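Side-chain contacts in soluble inorganic pyrophosphatase (Toxoplasma gondii, PDB 5WRT), which probably hydrolyses inorganic pyrophosphate to phosphate with the help of magnesium ions, as family I pyrophosphatases do: residues Ile72-Lys77 and Leu82-Ser87; Leu145-Gly150 and Arg192-Pro197. All blocks are in the same frame, centred on the assembly; numbering follows the deposited sequence.

Contact 1. Residues Ile72-Lys77 and Leu82-Ser87; sequences IMQDLK and LREYAS
Gln-74 lays its carboxamide over the side chain of Leu-82, the two crossing at about a right angle, with CD 3.7 Å from Leu-82 CB. Its NE2 reaches on to Arg-83 O at 3.1 Å in a nearly straight bond (174°); the acceptor lies in the amide plane, whereas the donor stands well above the carbonyl plane. The same NE2 gives a second hydrogen bond to a water that passes one on to Glu-84 OE2, so two partners fix the turn of the amide. On the other flank Arg-83 runs alongside Asp-75, CG anti to the backbone N (chi1 166°), and bends at chi3 to bring NH1 within 2.8 Å of Asp-75 OD2. This salt bridge lies close to the guanidinium plane but meets the carboxylate from above its plane. Lys-77 CG packs over one guanidinium face, toward its rim. Arg-83 N donates a backbone hydrogen bond to Asp-75 O at 2.9 Å. Both segments belong to a three-stranded antiparallel sheet whose central strand 57-63 separates strand 72-74 from strand 84-89; past the end of strand 72-74 they meet directly in a single backbone bridge, Leu-76 with Leu-82, and Arg-58 of the central strand salt-bridges Glu-84.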
loop_
_atom_site.group_PDB
_atom_site.type_symbol
_atom_site.label_atom_id
_atom_site.label_comp_id
_atom_site.label_asym_id
_atom_site.label_seq_id
_atom_site.Cartn_x
_atom_site.Cartn_y
_atom_site.Cartn_z
ATOM N N ILE A 72 -0.593 22.741 11.379
ATOM C CA ILE A 72 -0.232 21.445 10.818
ATOM C C ILE A 72 1.284 21.329 10.873
ATOM O O ILE A 72 2.003 22.174 10.329
ATOM C CB ILE A 72 -0.752 21.291 9.381
ATOM C CG1 ILE A 72 -2.280 21.334 9.361
ATOM C CG2 ILE A 72 -0.251 19.992 8.760
ATOM C CD1 ILE A 72 -2.869 21.293 7.974
ATOM N N MET A 73 1.768 20.277 11.528
ATOM C CA MET A 73 3.190 19.998 11.656
ATOM C C MET A 73 3.390 18.499 11.516
ATOM O O MET A 73 2.430 17.725 11.515
ATOM C CB MET A 73 3.745 20.483 13.005
ATOM C CG MET A 73 3.372 21.909 13.381
ATOM S SD MET A 73 4.174 22.480 14.894
ATOM C CE MET A 73 5.897 22.503 14.405
ATOM N N GLN A 74 4.648 18.087 11.397
ATOM C CA GLN A 74 4.954 16.671 11.266
ATOM C C GLN A 74 4.916 15.994 12.630
ATOM O O GLN A 74 5.430 16.524 13.621
ATOM C CB GLN A 74 6.321 16.470 10.613
ATOM C CG GLN A 74 6.615 15.022 10.257
ATOM C CD GLN A 74 7.742 14.887 9.254
ATOM O OE1 GLN A 74 8.289 15.883 8.781
ATOM N NE2 GLN A 74 8.088 13.650 8.916
ATOM N N ASP A 75 4.283 14.824 12.678
ATOM C CA ASP A 75 4.198 14.063 13.915
ATOM C C ASP A 75 5.586 13.628 14.374
ATOM O O ASP A 75 6.497 13.422 13.568
ATOM C CB ASP A 75 3.295 12.844 13.720
ATOM C CG ASP A 75 2.912 12.182 15.029
ATOM O OD1 ASP A 75 2.766 12.899 16.042
ATOM O OD2 ASP A 75 2.749 10.944 15.043
ATOM N N LEU A 76 5.741 13.491 15.688
ATOM C CA LEU A 76 6.997 13.077 16.299
ATOM C C LEU A 76 6.856 11.706 16.944
ATOM O O LEU A 76 5.803 11.373 17.498
ATOM C CB LEU A 76 7.464 14.094 17.345
ATOM C CG LEU A 76 7.630 15.543 16.883
ATOM C CD1 LEU A 76 8.095 16.426 18.034
ATOM C CD2 LEU A 76 8.601 15.623 15.716
ATOM N N LYS A 77 7.922 10.913 16.855
ATOM C CA LYS A 77 8.076 9.690 17.633
ATOM C C LYS A 77 8.414 10.027 19.085
ATOM O O LYS A 77 8.721 11.172 19.427
ATOM C CB LYS A 77 9.182 8.818 17.037
ATOM C CG LYS A 77 8.831 8.116 15.741
ATOM C CD LYS A 77 10.071 7.464 15.147
ATOM C CE LYS A 77 9.811 6.945 13.747
ATOM N NZ LYS A 77 11.043 6.996 12.911
ATOM N N LEU A 82 11.305 12.840 13.539
ATOM C CA LEU A 82 10.155 13.012 12.662
ATOM C C LEU A 82 9.587 11.663 12.243
ATOM O O LEU A 82 10.327 10.760 11.841
ATOM C CB LEU A 82 10.564 13.818 11.432
ATOM C CG LEU A 82 10.990 15.253 11.733
ATOM C CD1 LEU A 82 11.537 15.906 10.486
ATOM C CD2 LEU A 82 9.815 16.047 12.282
ATOM N N ARG A 83 8.269 11.521 12.347
ATOM C CA ARG A 83 7.593 10.274 12.019
ATOM C C ARG A 83 7.056 10.328 10.595
ATOM O O ARG A 83 6.430 11.316 10.196
ATOM C CB ARG A 83 6.462 9.978 13.007
ATOM C CG ARG A 83 5.505 8.889 12.535
ATOM C CD ARG A 83 4.435 8.566 13.568
ATOM N NE ARG A 83 4.951 7.686 14.613
ATOM C CZ ARG A 83 4.931 7.962 15.914
ATOM N NH1 ARG A 83 4.410 9.102 16.345
ATOM N NH2 ARG A 83 5.431 7.092 16.783
ATOM N N GLU A 84 7.305 9.266 9.840
ATOM C CA GLU A 84 6.742 9.072 8.514
ATOM C C GLU A 84 5.958 7.769 8.500
ATOM O O GLU A 84 6.223 6.861 9.293
ATOM C CB GLU A 84 7.829 9.016 7.434
ATOM C CG GLU A 84 8.657 10.274 7.278
ATOM C CD GLU A 84 9.599 10.190 6.090
ATOM O OE1 GLU A 84 9.641 9.121 5.439
ATOM O OE2 GLU A 84 10.299 11.186 5.808
ATOM N N TYR A 85 4.981 7.682 7.603
ATOM C CA TYR A 85 4.386 6.387 7.320
ATOM C C TYR A 85 5.397 5.513 6.589
ATOM O O TYR A 85 6.281 6.004 5.882
ATOM C CB TYR A 85 3.114 6.543 6.487
ATOM C CG TYR A 85 1.947 7.113 7.264
ATOM C CD1 TYR A 85 1.610 6.608 8.514
ATOM C CD2 TYR A 85 1.184 8.152 6.750
ATOM C CE1 TYR A 85 0.548 7.122 9.230
ATOM C CE2 TYR A 85 0.118 8.673 7.460
ATOM C CZ TYR A 85 -0.194 8.155 8.700
ATOM O OH TYR A 85 -1.254 8.668 9.414
ATOM N N ALA A 86 5.262 4.197 6.764
ATOM C CA ALA A 86 6.175 3.275 6.103
ATOM C C ALA A 86 5.978 3.250 4.595
ATOM O O ALA A 86 6.878 2.815 3.870
ATOM C CB ALA A 86 6.008 1.866 6.674
ATOM N N SER A 87 4.827 3.708 4.109
ATOM C CA SER A 87 4.507 3.687 2.693
ATOM C C SER A 87 3.962 5.043 2.269
ATOM O O SER A 87 3.409 5.791 3.080
ATOM C CB SER A 87 3.487 2.591 2.372
ATOM O OG SER A 87 4.080 1.308 2.477
HETATM O O HOH W 1 10.583 13.319 7.186
HETATM O O HOH W 2 9.216 7.283 10.648
#

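Contact 2. Residues Leu145-Gly150 and Arg192-Pro197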
loop_
_atom_site.group_PDB
_atom_site.type_symbol
_atom_site.label_atom_id
_atom_site.label_comp_id
_atom_site.label_asym_id
_atom_site.label_seq_id
_atom_site.Cartn_x
_atom_site.Cartn_y
_atom_site.Cartn_z
ATOM N N LEU A 145 -14.897 3.709 4.857
ATOM C CA LEU A 145 -14.399 2.411 5.291
ATOM C C LEU A 145 -14.237 2.437 6.805
ATOM O O LEU A 145 -13.676 3.390 7.355
ATOM C CB LEU A 145 -13.064 2.083 4.619
ATOM C CG LEU A 145 -13.101 1.773 3.123
ATOM C CD1 LEU A 145 -11.748 2.044 2.485
ATOM C CD2 LEU A 145 -13.520 0.330 2.896
ATOM N N ALA A 146 -14.731 1.396 7.475
ATOM C CA ALA A 146 -14.720 1.337 8.936
ATOM C C ALA A 146 -13.509 0.526 9.387
ATOM O O ALA A 146 -13.611 -0.641 9.763
ATOM C CB ALA A 146 -16.021 0.739 9.458
ATOM N N MET A 147 -12.346 1.170 9.360
ATOM C CA MET A 147 -11.123 0.512 9.794
ATOM C C MET A 147 -11.095 0.416 11.317
ATOM O O MET A 147 -11.487 1.351 12.022
ATOM C CB MET A 147 -9.900 1.259 9.259
ATOM C CG MET A 147 -8.608 0.454 9.303
ATOM S SD MET A 147 -7.107 1.452 9.376
ATOM C CE MET A 147 -7.219 2.152 11.012
ATOM N N ILE A 148 -10.646 -0.731 11.818
ATOM C CA ILE A 148 -10.494 -0.977 13.248
ATOM C C ILE A 148 -9.006 -1.078 13.554
ATOM O O ILE A 148 -8.340 -2.032 13.133
ATOM C CB ILE A 148 -11.237 -2.243 13.693
ATOM C CG1 ILE A 148 -12.698 -2.196 13.242
ATOM C CG2 ILE A 148 -11.155 -2.402 15.202
ATOM C CD1 ILE A 148 -13.464 -1.017 13.789
ATOM N N ASP A 149 -8.483 -0.096 14.285
ATOM C CA ASP A 149 -7.070 -0.042 14.657
ATOM C C ASP A 149 -6.969 -0.305 16.155
ATOM O O ASP A 149 -7.126 0.613 16.965
ATOM C CB ASP A 149 -6.458 1.308 14.295
ATOM C CG ASP A 149 -4.937 1.297 14.339
ATOM O OD1 ASP A 149 -4.357 0.455 15.059
ATOM O OD2 ASP A 149 -4.319 2.134 13.647
ATOM N N GLY A 150 -6.697 -1.558 16.515
ATOM C CA GLY A 150 -6.560 -1.948 17.906
ATOM C C GLY A 150 -7.718 -1.527 18.786
ATOM O O GLY A 150 -7.538 -0.742 19.722
ATOM N N ARG A 192 -5.197 -1.146 5.587
ATOM C CA ARG A 192 -5.139 -2.449 6.241
ATOM C C ARG A 192 -3.704 -2.835 6.579
ATOM O O ARG A 192 -3.446 -3.422 7.636
ATOM C CB ARG A 192 -5.779 -3.522 5.358
ATOM C CG ARG A 192 -5.997 -4.853 6.075
ATOM C CD ARG A 192 -5.856 -6.042 5.134
ATOM N NE ARG A 192 -6.830 -6.014 4.048
ATOM C CZ ARG A 192 -8.069 -6.489 4.140
ATOM N NH1 ARG A 192 -8.492 -7.037 5.271
ATOM N NH2 ARG A 192 -8.884 -6.421 3.095
ATOM N N TRP A 193 -2.755 -2.499 5.704
ATOM C CA TRP A 193 -1.404 -3.037 5.777
ATOM C C TRP A 193 -0.351 -2.045 6.255
ATOM O O TRP A 193 0.761 -2.473 6.583
ATOM C CB TRP A 193 -0.984 -3.578 4.399
ATOM C CG TRP A 193 -1.714 -4.820 3.984
ATOM C CD1 TRP A 193 -2.777 -4.901 3.129
ATOM C CD2 TRP A 193 -1.428 -6.162 4.396
ATOM N NE1 TRP A 193 -3.174 -6.209 2.990
ATOM C CE2 TRP A 193 -2.362 -7.004 3.757
ATOM C CE3 TRP A 193 -0.476 -6.734 5.245
ATOM C CZ2 TRP A 193 -2.371 -8.386 3.941
ATOM C CZ3 TRP A 193 -0.486 -8.106 5.426
ATOM C CH2 TRP A 193 -1.427 -8.916 4.777
ATOM N N TYR A 194 -0.655 -0.745 6.310
ATOM C CA TYR A 194 0.411 0.248 6.438
ATOM C C TYR A 194 1.101 0.242 7.800
ATOM O O TYR A 194 2.177 0.836 7.930
ATOM C CB TYR A 194 -0.121 1.651 6.132
ATOM C CG TYR A 194 -0.918 2.294 7.242
ATOM C CD1 TYR A 194 -2.105 1.732 7.687
ATOM C CD2 TYR A 194 -0.487 3.473 7.835
ATOM C CE1 TYR A 194 -2.841 2.323 8.698
ATOM C CE2 TYR A 194 -1.214 4.073 8.846
ATOM C CZ TYR A 194 -2.392 3.493 9.273
ATOM O OH TYR A 194 -3.122 4.084 10.279
ATOM N N LYS A 195 0.528 -0.401 8.813
ATOM C CA LYS A 195 1.169 -0.463 10.118
ATOM C C LYS A 195 1.791 -1.827 10.402
ATOM O O LYS A 195 2.198 -2.089 11.539
ATOM C CB LYS A 195 0.167 -0.102 11.215
ATOM C CG LYS A 195 -0.275 1.353 11.220
ATOM C CD LYS A 195 -1.348 1.578 12.279
ATOM C CE LYS A 195 -1.379 3.042 12.729
ATOM N NZ LYS A 195 -1.732 3.219 14.179
ATOM N N LEU A 196 1.861 -2.704 9.402
ATOM C CA LEU A 196 2.581 -3.962 9.581
ATOM C C LEU A 196 4.070 -3.752 9.823
ATOM O O LEU A 196 4.619 -4.399 10.732
ATOM C CB LEU A 196 2.337 -4.892 8.388
ATOM C CG LEU A 196 2.838 -6.322 8.620
ATOM C CD1 LEU A 196 1.908 -7.071 9.565
ATOM C CD2 LEU A 196 2.996 -7.076 7.308
ATOM N N PRO A 197 4.785 -2.906 9.071
ATOM C CA PRO A 197 6.216 -2.738 9.368
ATOM C C PRO A 197 6.476 -2.026 10.682
ATOM O O PRO A 197 7.470 -2.331 11.351
ATOM C CB PRO A 197 6.736 -1.920 8.175
ATOM C CG PRO A 197 5.661 -1.990 7.138
ATOM C CD PRO A 197 4.386 -2.117 7.892
#
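Lys-195 reaches across to Asp-149 from the corner between helix 183-193 and helix 196-199, and its contacts change from apolar to ionic along the chain. CB heads toward strand 136-149; CG, placed beside the backbone N (chi1 -69°), sits 3.5 Å above the centre of the neighbouring Tyr-194 ring. CD then comes within 3.3 Å of Asp-149 OD2, and CE follows at 3.2 Å from the same oxygen. A bend at chi4 delivers NZ to OD2 at 2.9 Å, a hydrogen-bonded salt bridge that enters on the syn side, 22° out of the carboxylate plane. The two side chains arrive from opposite directions, so the ion pair ties the end of strand 136-149 to the turn between the helices. Deeper in, Met-147 sets SD at the edge of the Tyr-194 ring, near its plane and 4.4 Å from CE1. The same methionine also touches Asp-154, a magnesium ligand in the adjoining strand 152-161. Tyr-194 also stacks on Trp-190 and meets Phe-191 edge-to-face, within an aromatic cluster. Trp-193 meets Trp-91 of the second subunit edge-to-face. Here the turn between two helices packs on a strand of the beta-barrel core characteristic of family I pyrophosphatases, next to an aspartate of the magnesium site.

Contact 1 closes along the chain before contact 2 opens, and their centres lie about 17 Å apart. They meet through two aromatic rings: Tyr-85 CE1 approaches Tyr-194 CE2 at 3.5 Å in an edge-to-face pair, beside which Ala-86 CB rests 3.9 Å from Pro-197 CG. Both lie near the metal site formed by Asp-117, Asp-122 and Asp-154. A bound magnesium ion is about 10 Å from the side chain of Asp-75 in contact 1, and one is about 7 Å from that of Met-147 in contact 2. Ser-87 OG hydrogen-bonds Tyr-90 OH of the second subunit, and Trp-193 NE1 hydrogen-bonds Gly-182 O of the second subunit, so both segments 82-87 and 192-197 take part in the dimer interface.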